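Local coordinates for heme-binding protein HutZ (Vibrio cholerae, PDB 3TGV), which binds and stores heme and very probably degrades it to biliverdin with release of the iron, at the interface of chains A and B. Coordinates in Å, arbitrary orientation; residue numbers count along the deposited sequence, not the author numbering. Chains: chain A/B, Heme-binding protein HutZ.

Contact 1: the interface of chains A and B. Residues chain A 18-20, 30, 63; chain B 20, 29-30.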
ATOM      1  N   GLN A  18      -1.355   5.082  -0.758  1.00 22.23           N
ATOM      2  CA  GLN A  18      -1.220   3.713  -1.228  1.00 24.24           C
ATOM      3  C   GLN A  18      -2.577   3.260  -1.741  1.00 24.11           C
ATOM      4  O   GLN A  18      -3.613   3.502  -1.096  1.00 21.88           O
ATOM      5  CB  GLN A  18      -0.722   2.777  -0.123  1.00 24.97           C
ATOM      6  CG  GLN A  18       0.235   3.420   0.873  1.00 28.23           C
ATOM      7  CD  GLN A  18       1.453   4.031   0.235  1.00 34.26           C
ATOM      8  OE1 GLN A  18       1.788   5.196   0.477  1.00 34.64           O
ATOM      9  NE2 GLN A  18       2.144   3.242  -0.574  1.00 34.77           N
ATOM     10  N   LEU A  19      -2.570   2.584  -2.886  1.00 21.17           N
ATOM     11  CA  LEU A  19      -3.801   2.232  -3.586  1.00 24.27           C
ATOM     12  C   LEU A  19      -3.920   0.739  -3.860  1.00 24.55           C
ATOM     13  O   LEU A  19      -2.955   0.094  -4.267  1.00 23.12           O
ATOM     14  CB  LEU A  19      -3.879   2.978  -4.920  1.00 23.82           C
ATOM     15  CG  LEU A  19      -3.506   4.454  -4.903  1.00 22.68           C
ATOM     16  CD1 LEU A  19      -3.329   4.995  -6.324  1.00 27.78           C
ATOM     17  CD2 LEU A  19      -4.547   5.255  -4.118  1.00 24.68           C
ATOM     18  N   ALA A  20      -5.114   0.199  -3.633  1.00 22.55           N
ATOM     19  CA  ALA A  20      -5.456  -1.127  -4.115  1.00 21.05           C
ATOM     20  C   ALA A  20      -6.499  -0.988  -5.220  1.00 25.06           C
ATOM     21  O   ALA A  20      -7.604  -0.503  -4.979  1.00 23.05           O
ATOM     22  CB  ALA A  20      -5.974  -2.004  -2.984  1.00 18.50           C
ATOM     23  N   VAL A  30      -1.519  -3.473  -6.030  1.00 21.09           N
ATOM     24  CA  VAL A  30      -1.137  -2.452  -5.061  1.00 18.26           C
ATOM     25  C   VAL A  30      -0.080  -1.529  -5.670  1.00 22.80           C
ATOM     26  O   VAL A  30       0.799  -1.971  -6.425  1.00 20.35           O
ATOM     27  CB  VAL A  30      -0.627  -3.068  -3.753  1.00 18.63           C
ATOM     28  CG1 VAL A  30       0.709  -3.727  -3.946  1.00 19.77           C
ATOM     29  CG2 VAL A  30      -0.555  -1.998  -2.647  1.00 22.55           C
ATOM     30  N   SER A  63      -9.307   1.018  -3.040  1.00 23.78           N
ATOM     31  CA  SER A  63      -9.132   1.126  -1.605  1.00 25.73           C
ATOM     32  C   SER A  63      -7.892   1.998  -1.381  1.00 24.74           C
ATOM     33  O   SER A  63      -6.838   1.758  -1.977  1.00 22.26           O
ATOM     34  CB  SER A  63      -9.011  -0.264  -0.967  1.00 23.18           C
ATOM     35  OG  SER A  63      -8.811  -0.197   0.439  1.00 24.59           O
TER
ATOM     36  N   ALA B  20      -2.658  -5.528  -1.507  1.00 21.27           N
ATOM     37  CA  ALA B  20      -3.937  -5.304  -2.147  1.00 20.50           C
ATOM     38  C   ALA B  20      -4.622  -6.647  -2.225  1.00 23.09           C
ATOM     39  O   ALA B  20      -4.114  -7.571  -2.873  1.00 20.88           O
ATOM     40  CB  ALA B  20      -3.759  -4.702  -3.539  1.00 20.55           C
ATOM     41  N   ASN B  29      -9.174  -4.091  -1.253  1.00 24.23           N
ATOM     42  CA  ASN B  29      -8.799  -3.542   0.038  1.00 22.22           C
ATOM     43  C   ASN B  29      -7.298  -3.304   0.054  1.00 23.01           C
ATOM     44  O   ASN B  29      -6.535  -4.158  -0.408  1.00 20.93           O
ATOM     45  CB  ASN B  29      -9.158  -4.505   1.160  1.00 23.69           C
ATOM     46  CG  ASN B  29      -8.814  -3.949   2.527  1.00 25.49           C
ATOM     47  OD1 ASN B  29      -7.851  -4.379   3.159  1.00 24.35           O
ATOM     48  ND2 ASN B  29      -9.581  -2.952   2.966  1.00 23.05           N
ATOM     49  N   VAL B  30      -6.873  -2.164   0.597  1.00 23.72           N
ATOM     50  CA  VAL B  30      -5.452  -1.902   0.788  1.00 21.90           C
ATOM     51  C   VAL B  30      -5.083  -1.940   2.270  1.00 26.80           C
ATOM     52  O   VAL B  30      -5.827  -1.441   3.127  1.00 23.25           O
ATOM     53  CB  VAL B  30      -4.997  -0.574   0.139  1.00 23.10           C
ATOM     54  CG1 VAL B  30      -5.401   0.593   0.982  1.00 22.09           C
ATOM     55  CG2 VAL B  30      -3.474  -0.584  -0.084  1.00 23.15           C
TER
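A:Ala20 and A:Val30 meet B:Ala20 and B:Val30 in a two-fold, strand-on-strand interface that helps to join two HutZ subunits, which probably form the working dimer, as is usual in the split-barrel fold shared by pyridoxamine 5'-phosphate oxidases and the HugZ/HutZ heme oxygenases. At the middle of the patch the two alanine methyls pack side by side, pointing in opposite directions, A:Ala20 CB 3.5 Å from B:Ala20 CB. The small side chains probably allow the strands to come this near. Each methyl also packs against the branch carbon of the opposite valine, with A:Ala20 CB 3.6 Å from B:Val30 CB and B:Ala20 CB 3.5 Å from A:Val30 CB. The two valine side chains cross at about a right angle and meet more loosely through their CG2 methyls, 4.1 Å apart.

A polar link flanks this apolar centre. The backbone N-H of B:Val30 donates to the hydroxyl OG of A:Ser63 at 2.8 Å, with 150° at the hydrogen, so that a side chain satisfies a strand amide from the other subunit. A:Ser63 reaches B:Val30 because its hydroxyl swings away from its own backbone N (chi1 179°), and its CB packs 3.4 Å from CA of B:Asn29. B:Val30 is thereby embraced: its CG1 lies beside the carbonyl and hydroxyl oxygens of A:Ser63, while CG2 points at the backbone joining A:Leu19 to A:Ala20.

Contact 2: the interface of chains A and B. Residues chain A 67, 70, 76, 79; chain B 15-16, 18, 32, 69.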
ATOM      1  N   ILE A  67      -0.450   6.404   5.154  1.00 21.34           N
ATOM      2  CA  ILE A  67       0.227   5.714   6.254  1.00 25.12           C
ATOM      3  C   ILE A  67       1.591   6.308   6.636  1.00 26.74           C
ATOM      4  O   ILE A  67       2.342   6.784   5.770  1.00 26.11           O
ATOM      5  CB  ILE A  67       0.390   4.201   5.929  1.00 24.22           C
ATOM      6  CG1 ILE A  67       0.963   3.455   7.132  1.00 26.02           C
ATOM      7  CG2 ILE A  67       1.250   3.997   4.652  1.00 23.49           C
ATOM      8  CD1 ILE A  67       0.742   1.963   7.067  1.00 25.20           C
ATOM      9  N   GLU A  70       7.617   3.389   7.765  1.00 28.46           N
ATOM     10  CA  GLU A  70       8.113   2.329   8.629  1.00 32.21           C
ATOM     11  C   GLU A  70       9.067   2.889   9.674  1.00 34.48           C
ATOM     12  O   GLU A  70       8.957   2.559  10.849  1.00 32.45           O
ATOM     13  CB  GLU A  70       8.821   1.221   7.840  1.00 32.37           C
ATOM     14  CG  GLU A  70       7.897   0.165   7.295  1.00 28.14           C
ATOM     15  CD  GLU A  70       8.625  -0.951   6.593  1.00 31.86           C
ATOM     16  OE1 GLU A  70       9.743  -1.311   7.030  1.00 32.33           O
ATOM     17  OE2 GLU A  70       8.090  -1.450   5.578  1.00 38.21           O
ATOM     18  N   LEU A  76       5.603  -1.126  14.834  1.00 34.37           N
ATOM     19  CA  LEU A  76       5.467  -1.649  13.473  1.00 33.33           C
ATOM     20  C   LEU A  76       4.131  -2.347  13.229  1.00 32.74           C
ATOM     21  O   LEU A  76       3.588  -2.279  12.135  1.00 26.25           O
ATOM     22  CB  LEU A  76       6.624  -2.580  13.117  1.00 32.57           C
ATOM     23  CG  LEU A  76       7.852  -1.833  12.612  1.00 35.53           C
ATOM     24  CD1 LEU A  76       8.929  -2.835  12.234  1.00 38.39           C
ATOM     25  CD2 LEU A  76       7.496  -0.934  11.431  1.00 31.98           C
ATOM     26  N   ARG A  79       1.085   0.865  12.626  1.00 28.60           N
ATOM     27  CA  ARG A  79       1.436   2.067  11.885  1.00 29.18           C
ATOM     28  C   ARG A  79       0.233   3.012  11.845  1.00 27.55           C
ATOM     29  O   ARG A  79      -0.885   2.619  11.515  1.00 28.16           O
ATOM     30  CB  ARG A  79       1.955   1.721  10.478  1.00 27.91           C
ATOM     31  CG  ARG A  79       3.338   1.049  10.468  1.00 28.06           C
ATOM     32  CD  ARG A  79       3.725   0.538   9.084  1.00 32.83           C
ATOM     33  NE  ARG A  79       4.097   1.616   8.177  1.00 28.66           N
ATOM     34  CZ  ARG A  79       4.315   1.466   6.874  1.00 34.47           C
ATOM     35  NH1 ARG A  79       4.205   0.272   6.296  1.00 32.70           N
ATOM     36  NH2 ARG A  79       4.648   2.515   6.143  1.00 33.59           N
TER
ATOM     37  N   LYS B  15      10.577  -3.974   6.528  1.00 25.63           N
ATOM     38  CA  LYS B  15       9.966  -4.881   7.495  1.00 26.83           C
ATOM     39  C   LYS B  15       8.479  -5.154   7.285  1.00 23.93           C
ATOM     40  O   LYS B  15       7.935  -6.053   7.906  1.00 23.12           O
ATOM     41  CB  LYS B  15      10.229  -4.384   8.917  1.00 27.48           C
ATOM     42  CG  LYS B  15      11.511  -4.978   9.480  1.00 33.69           C
ATOM     43  CD  LYS B  15      11.946  -4.351  10.780  1.00 44.05           C
ATOM     44  CE  LYS B  15      13.071  -3.367  10.536  1.00 47.25           C
ATOM     45  NZ  LYS B  15      14.105  -3.899   9.586  1.00 46.49           N
ATOM     46  N   THR B  16       7.836  -4.392   6.399  1.00 22.18           N
ATOM     47  CA  THR B  16       6.430  -4.620   6.072  1.00 22.55           C
ATOM     48  C   THR B  16       6.130  -4.715   4.568  1.00 24.32           C
ATOM     49  O   THR B  16       6.892  -4.232   3.708  1.00 22.12           O
ATOM     50  CB  THR B  16       5.519  -3.529   6.664  1.00 24.82           C
ATOM     51  OG1 THR B  16       5.689  -2.319   5.928  1.00 30.80           O
ATOM     52  CG2 THR B  16       5.851  -3.277   8.141  1.00 24.48           C
ATOM     53  N   GLN B  18       3.034  -3.945   1.712  1.00 22.49           N
ATOM     54  CA  GLN B  18       1.763  -3.295   1.448  1.00 24.28           C
ATOM     55  C   GLN B  18       0.987  -4.257   0.561  1.00 22.84           C
ATOM     56  O   GLN B  18       1.528  -4.798  -0.400  1.00 20.92           O
ATOM     57  CB  GLN B  18       1.975  -1.956   0.751  1.00 26.76           C
ATOM     58  CG  GLN B  18       3.285  -1.253   1.139  1.00 29.31           C
ATOM     59  CD  GLN B  18       3.348  -0.849   2.609  1.00 35.97           C
ATOM     60  OE1 GLN B  18       4.417  -0.888   3.244  1.00 37.37           O
ATOM     61  NE2 GLN B  18       2.210  -0.439   3.153  1.00 30.61           N
ATOM     62  N   TYR B  32      -1.488  -3.296   5.148  1.00 24.71           N
ATOM     63  CA  TYR B  32      -0.061  -3.612   5.247  1.00 23.56           C
ATOM     64  C   TYR B  32       0.112  -4.670   6.316  1.00 25.49           C
ATOM     65  O   TYR B  32      -0.780  -4.879   7.135  1.00 25.47           O
ATOM     66  CB  TYR B  32       0.762  -2.377   5.638  1.00 21.89           C
ATOM     67  CG  TYR B  32       0.854  -2.183   7.139  1.00 24.75           C
ATOM     68  CD1 TYR B  32      -0.165  -1.554   7.842  1.00 27.44           C
ATOM     69  CD2 TYR B  32       1.953  -2.652   7.853  1.00 26.83           C
ATOM     70  CE1 TYR B  32      -0.096  -1.394   9.231  1.00 28.45           C
ATOM     71  CE2 TYR B  32       2.033  -2.491   9.229  1.00 27.46           C
ATOM     72  CZ  TYR B  32       1.012  -1.862   9.907  1.00 30.47           C
ATOM     73  OH  TYR B  32       1.101  -1.699  11.266  1.00 33.20           O
ATOM     74  N   ASP B  69      10.386   4.331   2.418  1.00 31.76           N
ATOM     75  CA  ASP B  69       9.602   5.363   3.102  1.00 31.77           C
ATOM     76  C   ASP B  69       9.534   6.701   2.343  1.00 33.94           C
ATOM     77  O   ASP B  69      10.459   7.054   1.608  1.00 32.79           O
ATOM     78  CB  ASP B  69      10.151   5.573   4.517  1.00 28.90           C
ATOM     79  CG  ASP B  69       9.839   4.399   5.448  1.00 33.73           C
ATOM     80  OD1 ASP B  69       8.768   3.766   5.285  1.00 30.47           O
ATOM     81  OD2 ASP B  69      10.660   4.108   6.349  1.00 33.93           O
TER
HETATM   82  O   HOH W   1       7.312  -1.970   2.514  1.00 29.72           O
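Carboxylate oxygen OE2 of A:Glu70 is gripped by the hydroxyl and the backbone amide of B:Thr16. B:Thr16 OG1 donates to A:Glu70 OE2 at 2.6 Å and B:Thr16 N at 3.1 Å, both from the same face of the carboxylate rather than in its plane. OE1 of A:Glu70 accepts backbone N of B:Lys15 on its syn side at 2.8 Å, so consecutive backbone N-H groups are shared between the two oxygens and should hold the carboxylate's rotation. The side chain runs extended beyond CG (chi2 -177°), which carries the carboxylate to these amides. A water also links OE2 to the carbonyl oxygen of B:Thr16 and to OE1 of B:Gln18. The backbone N of A:Glu70 donates to OD1 of B:Asp69 from above that carboxylate's plane.

A:Arg79 is sandwiched within its own subunit, CG of A:Glu70 over one face of the guanidinium and CD1 of A:Ile67 over the other. A:Arg79 NH1 meets OE1 of B:Gln18 edge-on at 3.3 Å, in the guanidinium plane and on an amide lone pair, the two planes nearly perpendicular (89°). A:Arg79 NH1 also hydrogen-bonds to OG1 of B:Thr16 at 3.0 Å.

Further back, A:Arg79 CD lies over the face of the B:Tyr32 ring, 3.8 Å from its centroid, while CD1 of A:Ile67 touches ring atom CD1. B:Tyr32 OH donates to the carbonyl O of A:Leu76 (2.7 Å) and accepts an almost straight hydrogen bond from backbone N of A:Arg79 (2.9 Å, 173° at the hydrogen). In the fold, the end of strand 61-67 and the turns around 3-10 helices 70-72 and 76-78 of chain A rest on strands 16-22 and 28-38 of chain B, beside loop residues B:Lys15 and B:Asp69.

The C-alpha centres of contact 1 and contact 2 lie about 13 Å apart, and the same three strands, 16-22, 28-38 and 61-67, feed both. In chain B, strand 16-22 supplies B:Ala20 to contact 1 and B:Thr16 and B:Gln18 to contact 2, while strand 28-38 supplies B:Asn29 and B:Val30 to the former and B:Tyr32 to the latter. The interface thus passes from a largely apolar centre to a more polar flank. Because it is two-fold symmetric, both contacts recur with the chains exchanged, and the copies together should fix the relative orientation of the subunits.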